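Long-range contact in hypoxanthine phosphoribosyltransferase (Bacillus anthracis, PDB 4QYI), which probably catalyses the transfer of a phosphoribosyl group to hypoxanthine or guanine in purine salvage, as a magnesium-binding phosphoribosyltransferase: residues A[49-54]-A[98-103]. Numbering follows the deposited sequence.
With MG (magnesium ion), chain F.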
ATOM      1  N   VAL A  49      -2.768   0.075   4.229  1.00 49.50           N
ATOM      2  CA  VAL A  49      -4.174  -0.348   4.205  1.00 51.25           C
ATOM      3  C   VAL A  49      -5.057   0.865   4.437  1.00 50.27           C
ATOM      4  O   VAL A  49      -6.002   1.109   3.709  1.00 50.15           O
ATOM      5  CB  VAL A  49      -4.458  -1.454   5.238  1.00 52.99           C
ATOM      6  CG1 VAL A  49      -5.933  -1.782   5.259  1.00 55.05           C
ATOM      7  CG2 VAL A  49      -3.638  -2.701   4.927  1.00 53.93           C
ATOM      8  N   PHE A  50      -4.728   1.633   5.461  1.00 50.23           N
ATOM      9  CA  PHE A  50      -5.442   2.869   5.762  1.00 50.25           C
ATOM     10  C   PHE A  50      -5.456   3.803   4.553  1.00 48.67           C
ATOM     11  O   PHE A  50      -6.495   4.387   4.202  1.00 50.14           O
ATOM     12  CB  PHE A  50      -4.771   3.500   6.964  1.00 49.98           C
ATOM     13  CG  PHE A  50      -5.299   4.848   7.360  1.00 50.35           C
ATOM     14  CD1 PHE A  50      -6.652   5.101   7.410  1.00 50.01           C
ATOM     15  CD2 PHE A  50      -4.413   5.825   7.837  1.00 47.67           C
ATOM     16  CE1 PHE A  50      -7.121   6.328   7.826  1.00 50.19           C
ATOM     17  CE2 PHE A  50      -4.882   7.056   8.256  1.00 48.97           C
ATOM     18  CZ  PHE A  50      -6.244   7.306   8.242  1.00 49.48           C
ATOM     19  N   ALA A  51      -4.318   3.923   3.894  1.00 47.96           N
ATOM     20  CA  ALA A  51      -4.199   4.824   2.742  1.00 47.85           C
ATOM     21  C   ALA A  51      -5.068   4.357   1.609  1.00 48.25           C
ATOM     22  O   ALA A  51      -5.750   5.170   0.993  1.00 46.14           O
ATOM     23  CB  ALA A  51      -2.758   4.953   2.276  1.00 48.82           C
ATOM     24  N   ALA A  52      -5.033   3.055   1.332  1.00 48.31           N
ATOM     25  CA  ALA A  52      -5.843   2.496   0.263  1.00 50.63           C
ATOM     26  C   ALA A  52      -7.328   2.814   0.515  1.00 51.28           C
ATOM     27  O   ALA A  52      -8.032   3.217  -0.395  1.00 51.46           O
ATOM     28  CB  ALA A  52      -5.634   0.987   0.158  1.00 51.02           C
ATOM     29  N   ASP A  53      -7.787   2.663   1.759  1.00 53.89           N
ATOM     30  CA  ASP A  53      -9.189   2.923   2.075  1.00 56.63           C
ATOM     31  C   ASP A  53      -9.519   4.410   2.098  1.00 57.26           C
ATOM     32  O   ASP A  53     -10.559   4.830   1.591  1.00 55.40           O
ATOM     33  CB  ASP A  53      -9.577   2.325   3.428  1.00 59.64           C
ATOM     34  CG  ASP A  53      -9.629   0.804   3.415  1.00 61.26           C
ATOM     35  OD1 ASP A  53      -9.567   0.172   2.330  1.00 57.15           O
ATOM     36  OD2 ASP A  53      -9.760   0.247   4.518  1.00 65.33           O
ATOM     37  N   LEU A  54      -8.633   5.211   2.683  1.00 52.79           N
ATOM     38  CA  LEU A  54      -8.867   6.645   2.784  1.00 52.93           C
ATOM     39  C   LEU A  54      -9.001   7.327   1.427  1.00 51.27           C
ATOM     40  O   LEU A  54      -9.952   8.087   1.181  1.00 49.99           O
ATOM     41  CB  LEU A  54      -7.708   7.294   3.532  1.00 50.99           C
ATOM     42  CG  LEU A  54      -7.807   8.810   3.778  1.00 50.43           C
ATOM     43  CD1 LEU A  54      -8.897   9.108   4.795  1.00 52.08           C
ATOM     44  CD2 LEU A  54      -6.465   9.333   4.268  1.00 48.97           C
ATOM     45  N   ILE A  98      -0.809  15.710   2.211  1.00 48.78           N
ATOM     46  CA  ILE A  98      -1.275  15.060   3.428  1.00 49.95           C
ATOM     47  C   ILE A  98      -0.408  13.829   3.646  1.00 48.23           C
ATOM     48  O   ILE A  98      -0.365  12.932   2.802  1.00 48.26           O
ATOM     49  CB  ILE A  98      -2.740  14.666   3.372  1.00 53.21           C
ATOM     50  CG1 ILE A  98      -3.565  15.934   3.179  1.00 54.27           C
ATOM     51  CG2 ILE A  98      -3.124  13.962   4.674  1.00 55.99           C
ATOM     52  CD1 ILE A  98      -5.004  15.675   2.960  1.00 61.62           C
ATOM     53  N   VAL A  99       0.248  13.780   4.792  1.00 48.00           N
ATOM     54  CA  VAL A  99       1.113  12.648   5.129  1.00 48.33           C
ATOM     55  C   VAL A  99       0.272  11.723   5.980  1.00 48.69           C
ATOM     56  O   VAL A  99      -0.278  12.129   7.016  1.00 52.56           O
ATOM     57  CB  VAL A  99       2.365  13.095   5.878  1.00 46.75           C
ATOM     58  CG1 VAL A  99       3.260  11.908   6.230  1.00 47.18           C
ATOM     59  CG2 VAL A  99       3.125  14.092   5.030  1.00 47.69           C
ATOM     60  N   VAL A 100       0.202  10.477   5.539  1.00 47.81           N
ATOM     61  CA  VAL A 100      -0.636   9.467   6.179  1.00 48.68           C
ATOM     62  C   VAL A 100       0.152   8.436   6.979  1.00 47.65           C
ATOM     63  O   VAL A 100       1.064   7.817   6.458  1.00 47.72           O
ATOM     64  CB  VAL A 100      -1.506   8.788   5.100  1.00 48.16           C
ATOM     65  CG1 VAL A 100      -2.299   7.625   5.662  1.00 49.27           C
ATOM     66  CG2 VAL A 100      -2.451   9.801   4.484  1.00 49.10           C
ATOM     67  N   GLU A 101      -0.195   8.310   8.256  1.00 49.29           N
ATOM     68  CA  GLU A 101       0.408   7.353   9.158  1.00 52.44           C
ATOM     69  C   GLU A 101      -0.611   6.447   9.779  1.00 55.05           C
ATOM     70  O   GLU A 101      -1.812   6.742   9.803  1.00 57.84           O
ATOM     71  CB  GLU A 101       1.119   8.047  10.328  1.00 53.41           C
ATOM     72  CG  GLU A 101       2.571   8.360  10.096  1.00 52.41           C
ATOM     73  CD  GLU A 101       3.473   7.122  10.179  1.00 54.20           C
ATOM     74  OE1 GLU A 101       4.695   7.338  10.248  1.00 53.41           O
ATOM     75  OE2 GLU A 101       3.004   5.949  10.223  1.00 52.19           O
ATOM     76  N   ASP A 102      -0.117   5.319  10.268  1.00 56.16           N
ATOM     77  CA  ASP A 102      -0.949   4.373  10.985  1.00 59.20           C
ATOM     78  C   ASP A 102      -0.987   4.812  12.442  1.00 59.87           C
ATOM     79  O   ASP A 102      -2.025   4.774  13.079  1.00 62.40           O
ATOM     80  CB  ASP A 102      -0.397   2.941  10.872  1.00 60.45           C
ATOM     81  CG  ASP A 102       1.085   2.840  11.219  1.00 60.27           C
ATOM     82  OD1 ASP A 102       1.856   3.801  11.033  1.00 60.72           O
ATOM     83  OD2 ASP A 102       1.496   1.756  11.653  1.00 66.37           O
ATOM     84  N   ILE A 103       0.160   5.244  12.961  1.00 58.56           N
ATOM     85  CA  ILE A 103       0.254   5.636  14.365  1.00 60.83           C
ATOM     86  C   ILE A 103       1.184   6.791  14.617  1.00 58.75           C
ATOM     87  O   ILE A 103       2.215   6.915  13.961  1.00 57.61           O
ATOM     88  CB  ILE A 103       0.851   4.488  15.209  1.00 63.94           C
ATOM     89  CG1 ILE A 103      -0.027   3.249  15.114  1.00 66.86           C
ATOM     90  CG2 ILE A 103       0.998   4.896  16.684  1.00 67.16           C
ATOM     91  CD1 ILE A 103       0.632   1.991  15.641  1.00 67.02           C
TER
HETATM   92 MG    MG F 201       3.767   4.019  10.543  1.00 55.47          MG
HETATM   93  O   HOH W   1       4.294   2.132  11.230  1.00 56.28           O
HETATM   94  O   HOH W   2       3.743   4.963  12.645  1.00 47.33           O
HETATM   95  O   HOH W   3       5.660   5.145  10.463  1.00 56.93           O
HETATM   96  O   HOH W   4       3.902   3.612   8.767  1.00 47.58           O
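Phe50 reaches from its helix to Val100 and to the backbone of Glu101. Its CG lies anti to the backbone N (chi1 175°), which brings the ring edge to Val100 and the Glu101 carbonyl. The edge of the Phe50 ring, at CD2, meets Glu101 O at 3.4 Å, with the oxygen near the ring plane. Phe50 CD2 also lies 3.5 Å from Val100 CG1. Ala51 adds a looser touch, its CB 4.3 Å from Val100 CG1. One turn on from Phe50, Leu54 brings CD2 to 4.0 Å from Val100 CG2. Val100 thus spreads its two methyls, CG1 to Phe50 and Ala51, CG2 to Leu54.

Glu101 leaves the backbone on the side away from the helix. Glu101 OE2 binds the magnesium ion at 2.1 Å, and Asp102 OD1 does so at 2.0 Å. Four waters complete six ligands. Asp102 N also donates to the anti lone pair of Glu101 OE2, which helps fix that carboxylate. The two acids lie where the chain turns a corner, and probably form the acidic pair of the PRPP-binding motif of type I phosphoribosyltransferases.

Helix 48-55 packs on strand 96-101, which runs parallel between strands 38-43 and 124-129 in the mixed sheet. Helix 15-32 also packs on Phe50, through Val22 and Leu25, while Cys128 of strand 124-129 touches the same ring.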